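Local coordinates for nucleoprotein (Human coronavirus NL63, PDB 5EPW) that probably packages the viral RNA genome into a helical ribonucleocapsid, this piece being its C-terminal dimerization domain, at residues B[29-34]-B[58-63]; B[68-73]-B[98-103]. All coordinates share one frame; numbering follows the deposited sequence.

Contact 1 of 2, residues B[29-34]-B[58-63]; sequences VPTREE and GVDAKG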
loop_
_atom_site.group_PDB
_atom_site.type_symbol
_atom_site.label_atom_id
_atom_site.label_comp_id
_atom_site.label_asym_id
_atom_site.label_seq_id
_atom_site.Cartn_x
_atom_site.Cartn_y
_atom_site.Cartn_z
ATOM N N VAL B 29 -3.851 11.385 5.591
ATOM C CA VAL B 29 -4.544 11.602 4.367
ATOM C C VAL B 29 -4.257 13.060 3.982
ATOM O O VAL B 29 -4.762 14.010 4.622
ATOM C CB VAL B 29 -6.079 11.361 4.480
ATOM C CG1 VAL B 29 -6.741 11.723 3.181
ATOM C CG2 VAL B 29 -6.369 9.944 4.911
ATOM N N PRO B 30 -3.359 13.294 2.988
ATOM C CA PRO B 30 -2.971 14.672 2.616
ATOM C C PRO B 30 -4.055 15.414 1.817
ATOM O O PRO B 30 -4.725 14.827 0.979
ATOM C CB PRO B 30 -1.701 14.439 1.790
ATOM C CG PRO B 30 -2.053 13.171 1.097
ATOM C CD PRO B 30 -2.660 12.292 2.164
ATOM N N THR B 31 -4.109 16.750 2.041
ATOM C CA THR B 31 -5.033 17.700 1.410
ATOM C C THR B 31 -4.272 18.995 1.191
ATOM O O THR B 31 -3.166 19.108 1.598
ATOM C CB THR B 31 -6.219 17.999 2.323
ATOM O OG1 THR B 31 -5.747 18.595 3.491
ATOM C CG2 THR B 31 -6.983 16.731 2.693
ATOM N N ARG B 32 -4.879 19.989 0.545
ATOM C CA ARG B 32 -4.203 21.272 0.360
ATOM C C ARG B 32 -3.798 21.892 1.683
ATOM O O ARG B 32 -2.704 22.443 1.840
ATOM C CB ARG B 32 -5.129 22.237 -0.390
ATOM C CG ARG B 32 -4.610 23.663 -0.349
ATOM C CD ARG B 32 -4.024 24.131 -1.619
ATOM N NE ARG B 32 -4.975 24.930 -2.388
ATOM C CZ ARG B 32 -4.948 25.036 -3.720
ATOM N NH1 ARG B 32 -4.025 24.394 -4.437
ATOM N NH2 ARG B 32 -5.868 25.773 -4.351
ATOM N N GLU B 33 -4.663 21.736 2.694
ATOM C CA GLU B 33 -4.461 22.245 4.068
ATOM C C GLU B 33 -3.246 21.628 4.750
ATOM O O GLU B 33 -2.485 22.264 5.441
ATOM C CB GLU B 33 -5.724 21.977 4.905
ATOM C CG GLU B 33 -7.067 22.297 4.217
ATOM C CD GLU B 33 -7.627 21.202 3.323
ATOM O OE1 GLU B 33 -7.637 21.417 2.122
ATOM O OE2 GLU B 33 -8.107 20.150 3.819
ATOM N N GLU B 34 -3.055 20.300 4.552
ATOM C CA GLU B 34 -1.917 19.586 5.142
ATOM C C GLU B 34 -1.454 18.603 4.039
ATOM O O GLU B 34 -1.976 17.483 3.845
ATOM C CB GLU B 34 -2.331 18.791 6.361
ATOM C CG GLU B 34 -2.631 19.661 7.608
ATOM C CD GLU B 34 -2.769 18.803 8.851
ATOM O OE1 GLU B 34 -3.778 18.114 8.895
ATOM O OE2 GLU B 34 -1.856 18.809 9.729
ATOM N N GLY B 58 -2.748 16.658 -2.508
ATOM C CA GLY B 58 -2.973 15.317 -1.958
ATOM C C GLY B 58 -4.166 14.629 -2.596
ATOM O O GLY B 58 -4.325 14.586 -3.879
ATOM N N VAL B 59 -4.983 13.947 -1.768
ATOM C CA VAL B 59 -6.171 13.231 -2.276
ATOM C C VAL B 59 -7.238 14.127 -2.923
ATOM O O VAL B 59 -8.116 13.627 -3.588
ATOM C CB VAL B 59 -6.768 12.310 -1.208
ATOM C CG1 VAL B 59 -5.690 11.313 -0.658
ATOM C CG2 VAL B 59 -7.504 13.104 -0.120
ATOM N N ASP B 60 -7.129 15.424 -2.710
ATOM C CA ASP B 60 -8.053 16.390 -3.348
ATOM C C ASP B 60 -7.598 16.821 -4.701
ATOM O O ASP B 60 -8.308 17.602 -5.447
ATOM C CB ASP B 60 -8.293 17.536 -2.399
ATOM C CG ASP B 60 -9.113 17.107 -1.164
ATOM O OD1 ASP B 60 -9.719 16.032 -1.134
ATOM O OD2 ASP B 60 -8.965 17.815 -0.218
ATOM N N ALA B 61 -6.434 16.383 -5.147
ATOM C CA ALA B 61 -6.005 16.649 -6.541
ATOM C C ALA B 61 -7.013 15.991 -7.484
ATOM O O ALA B 61 -7.461 14.860 -7.224
ATOM C CB ALA B 61 -4.654 16.103 -6.794
ATOM N N LYS B 62 -7.377 16.696 -8.606
ATOM C CA LYS B 62 -8.440 16.173 -9.402
ATOM C C LYS B 62 -8.057 14.881 -10.126
ATOM O O LYS B 62 -8.941 14.050 -10.476
ATOM C CB LYS B 62 -8.967 17.200 -10.449
ATOM C CG LYS B 62 -9.656 18.400 -9.706
ATOM C CD LYS B 62 -11.001 17.916 -9.171
ATOM C CE LYS B 62 -11.844 19.136 -8.834
ATOM N NZ LYS B 62 -11.115 20.115 -7.971
ATOM N N GLY B 63 -6.734 14.663 -10.259
ATOM C CA GLY B 63 -6.202 13.376 -10.862
ATOM C C GLY B 63 -6.217 12.188 -9.904
ATOM O O GLY B 63 -6.047 11.017 -10.352
HETATM O O HOH W 1 -7.642 20.086 -0.375
#

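Contact 2 of 2, residues B[68-73]-B[98-103]; sequences AELIPN and YKMLVA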
loop_
_atom_site.group_PDB
_atom_site.type_symbol
_atom_site.label_atom_id
_atom_site.label_comp_id
_atom_site.label_asym_id
_atom_site.label_seq_id
_atom_site.Cartn_x
_atom_site.Cartn_y
_atom_site.Cartn_z
ATOM N N ALA B 68 -6.102 6.237 -7.791
ATOM C CA ALA B 68 -6.589 5.299 -6.808
ATOM C C ALA B 68 -7.081 3.974 -7.361
ATOM O O ALA B 68 -7.184 2.942 -6.649
ATOM C CB ALA B 68 -7.619 5.946 -5.888
ATOM N N GLU B 69 -7.489 4.001 -8.635
ATOM C CA GLU B 69 -7.910 2.733 -9.238
ATOM C C GLU B 69 -6.790 1.662 -9.255
ATOM O O GLU B 69 -7.116 0.428 -9.376
ATOM C CB GLU B 69 -8.340 2.959 -10.702
ATOM C CG GLU B 69 -9.624 3.812 -10.779
ATOM C CD GLU B 69 -10.812 3.169 -10.301
ATOM O OE1 GLU B 69 -11.227 2.197 -10.930
ATOM O OE2 GLU B 69 -11.262 3.405 -9.175
ATOM N N LEU B 70 -5.539 2.101 -9.146
ATOM C CA LEU B 70 -4.328 1.260 -9.249
ATOM C C LEU B 70 -3.531 1.197 -7.906
ATOM O O LEU B 70 -2.381 0.823 -7.892
ATOM C CB LEU B 70 -3.423 1.628 -10.370
ATOM C CG LEU B 70 -4.022 1.422 -11.765
ATOM C CD1 LEU B 70 -3.037 1.776 -12.789
ATOM C CD2 LEU B 70 -4.659 0.029 -11.986
ATOM N N ILE B 71 -4.235 1.455 -6.777
ATOM C CA ILE B 71 -3.594 1.369 -5.425
ATOM C C ILE B 71 -4.320 0.245 -4.725
ATOM O O ILE B 71 -5.570 0.258 -4.582
ATOM C CB ILE B 71 -3.743 2.708 -4.604
ATOM C CG1 ILE B 71 -3.248 3.927 -5.361
ATOM C CG2 ILE B 71 -3.011 2.450 -3.253
ATOM C CD1 ILE B 71 -3.557 5.219 -4.680
ATOM N N PRO B 72 -3.598 -0.834 -4.201
ATOM C CA PRO B 72 -4.358 -1.823 -3.427
ATOM C C PRO B 72 -5.022 -1.358 -2.182
ATOM O O PRO B 72 -4.479 -0.395 -1.510
ATOM C CB PRO B 72 -3.293 -2.845 -3.001
ATOM C CG PRO B 72 -2.097 -2.045 -3.068
ATOM C CD PRO B 72 -2.167 -1.037 -4.201
ATOM N N ASN B 73 -6.076 -2.066 -1.814
ATOM C CA ASN B 73 -6.694 -1.831 -0.555
ATOM C C ASN B 73 -5.970 -2.438 0.611
ATOM O O ASN B 73 -4.957 -3.150 0.418
ATOM C CB ASN B 73 -8.218 -2.203 -0.617
ATOM C CG ASN B 73 -8.436 -3.688 -0.579
ATOM O OD1 ASN B 73 -7.994 -4.392 0.445
ATOM N ND2 ASN B 73 -9.035 -4.214 -1.644
ATOM N N TYR B 98 4.865 -5.146 -2.405
ATOM C CA TYR B 98 3.591 -5.559 -3.041
ATOM C C TYR B 98 3.797 -5.477 -4.577
ATOM O O TYR B 98 4.133 -4.402 -5.064
ATOM C CB TYR B 98 2.431 -4.667 -2.545
ATOM C CG TYR B 98 1.126 -5.049 -3.215
ATOM C CD1 TYR B 98 0.426 -6.148 -2.779
ATOM C CD2 TYR B 98 0.716 -4.395 -4.376
ATOM C CE1 TYR B 98 -0.756 -6.583 -3.489
ATOM C CE2 TYR B 98 -0.432 -4.778 -5.022
ATOM C CZ TYR B 98 -1.154 -5.842 -4.581
ATOM O OH TYR B 98 -2.291 -6.201 -5.284
ATOM N N LYS B 99 3.466 -6.546 -5.281
ATOM C CA LYS B 99 3.591 -6.590 -6.749
ATOM C C LYS B 99 2.203 -6.831 -7.346
ATOM O O LYS B 99 1.473 -7.719 -6.889
ATOM C CB LYS B 99 4.489 -7.735 -7.125
ATOM C CG LYS B 99 5.903 -7.468 -6.676
ATOM C CD LYS B 99 6.832 -8.662 -6.957
ATOM C CE LYS B 99 8.213 -8.418 -6.391
ATOM N NZ LYS B 99 9.119 -9.567 -6.853
ATOM N N MET B 100 1.877 -6.076 -8.376
ATOM C CA MET B 100 0.582 -6.262 -9.099
ATOM C C MET B 100 0.836 -6.171 -10.573
ATOM O O MET B 100 1.661 -5.385 -11.078
ATOM C CB MET B 100 -0.462 -5.244 -8.664
ATOM C CG MET B 100 -0.004 -3.786 -8.753
ATOM S SD MET B 100 -1.140 -2.570 -8.032
ATOM C CE MET B 100 -2.179 -2.167 -9.480
ATOM N N LEU B 101 0.144 -7.105 -11.268
ATOM C CA LEU B 101 0.198 -7.138 -12.780
ATOM C C LEU B 101 -1.019 -6.380 -13.402
ATOM O O LEU B 101 -2.164 -6.780 -13.142
ATOM C CB LEU B 101 0.173 -8.635 -13.254
ATOM C CG LEU B 101 1.409 -9.400 -12.867
ATOM C CD1 LEU B 101 1.189 -10.901 -13.166
ATOM C CD2 LEU B 101 2.644 -8.868 -13.504
ATOM N N VAL B 102 -0.708 -5.318 -14.119
ATOM C CA VAL B 102 -1.756 -4.535 -14.748
ATOM C C VAL B 102 -1.682 -4.765 -16.298
ATOM O O VAL B 102 -0.659 -4.626 -16.876
ATOM C CB VAL B 102 -1.558 -3.102 -14.443
ATOM C CG1 VAL B 102 -2.679 -2.289 -14.934
ATOM C CG2 VAL B 102 -1.520 -2.888 -12.922
ATOM N N ALA B 103 -2.860 -5.113 -16.888
ATOM C CA ALA B 103 -2.934 -5.296 -18.337
ATOM C C ALA B 103 -2.497 -4.059 -19.063
ATOM O O ALA B 103 -2.810 -2.922 -18.642
ATOM C CB ALA B 103 -4.371 -5.725 -18.703
#

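Contact 1 of 2, residues B[29-34]-B[58-63]
V59 N approaches the flat carbonyl of P30 from above its plane, 32° out of it and so off the lone pair. V59 N donates to P30 O at 2.9 Å. G58 CA adds a CA-H...O contact to P30 O at 3.5 Å. G58 leaves helix 52-57 with positive phi, and a CB would run into P30 O. CG of the P30 ring also rests against G58 CA. The carboxylate of D60 turns OD2 to the aliphatic side of T31, 3.7 Å from T31 CG2; the two side chains lie side by side. V29 crosses V59 at about a right angle, with V29 CG1 3.7 Å from V59 CG2. CG1 of V59 lies beside the backbone N (chi1 -55°), which leaves V59 CG2 in the crowded position, 3.4 Å from P30 O. One water accepts from R32 N and donates to E33 OE1 and D60 OD2. A75 of the second subunit packs on P30 and V59. This loop-to-loop join of the C-terminal domain ties the segment before helix 36-39 to the turn after helix 52-57 by one backbone bond. E33 OE1 and D60 OD2 are like charges 4.5 Å apart, and the shared water probably eases their repulsion.

Contact 2 of 2, residues B[68-73]-B[98-103]
Strand 91-103 belongs to the beta hairpin of the coronavirus nucleocapsid C-terminal domain, which pairs with its copy in the second subunit to build the dimer sheet. Its residues 98-103 form an antiparallel ladder with a strand of that subunit. Alternate residues Y98, M100 and V102 point toward the loop 68-73, and the contact between the two segments is apolar. P72 and Y98 meet tip to tip. P72 CG stands over one face of the Y98 ring, 4.1 Å from the ring centroid and shifted toward the rim, a CH-pi contact. Y98 CG is anti to the backbone N (chi1 178°), which extends the ring out to the proline. M100 SD lies at the edge of this ring, in its plane, and is 4.3 Å from P72 CD. M100 starts from the crowded position (chi1 53°) and bends at chi3 (-90°). The bend carries M100 CE to the backbone of L70, 3.4 Å from L70 O. M100 CE is also 4.1 Å from L70 CB, and the two side chains cross at about a right angle. Further along the strand, L70 CD2 meets V102 CG1 at 4.2 Å. L70 O has a polar partner of its own, since Y96 OH of the second subunit bonds to it. W26 of that subunit packs on L70, Y98 and M100. All five touching residues are buried. The loop follows helix 64-68 with a type I turn from A68 to I71. It ends at N73, which N-caps helix 74-79 through OD1 to A76 N, while Y98 also touches D80 and S81, between that helix and strand 82-88.

How the contacts relate
Contacts 1 and 2 follow one another along the chain, with helix 64-68 linking segment 58-63 to segment 68-73. Their centres are 20 Å apart, and their nearest atoms come within about 5 Å without touching. Contact 1 joins two loops around the short helices and is partly buried. Contact 2 lays a loop on the dimer strand and is buried throughout. Across the dimer, contact 1 of one subunit meets segment 68-73 of the other: N73 of the second subunit packs on V29. In the other direction, N73 ND2 of contact 2 bonds to R28 O of the second subunit, next to that subunit's segment 29-34. Both contacts therefore take part in the dimer.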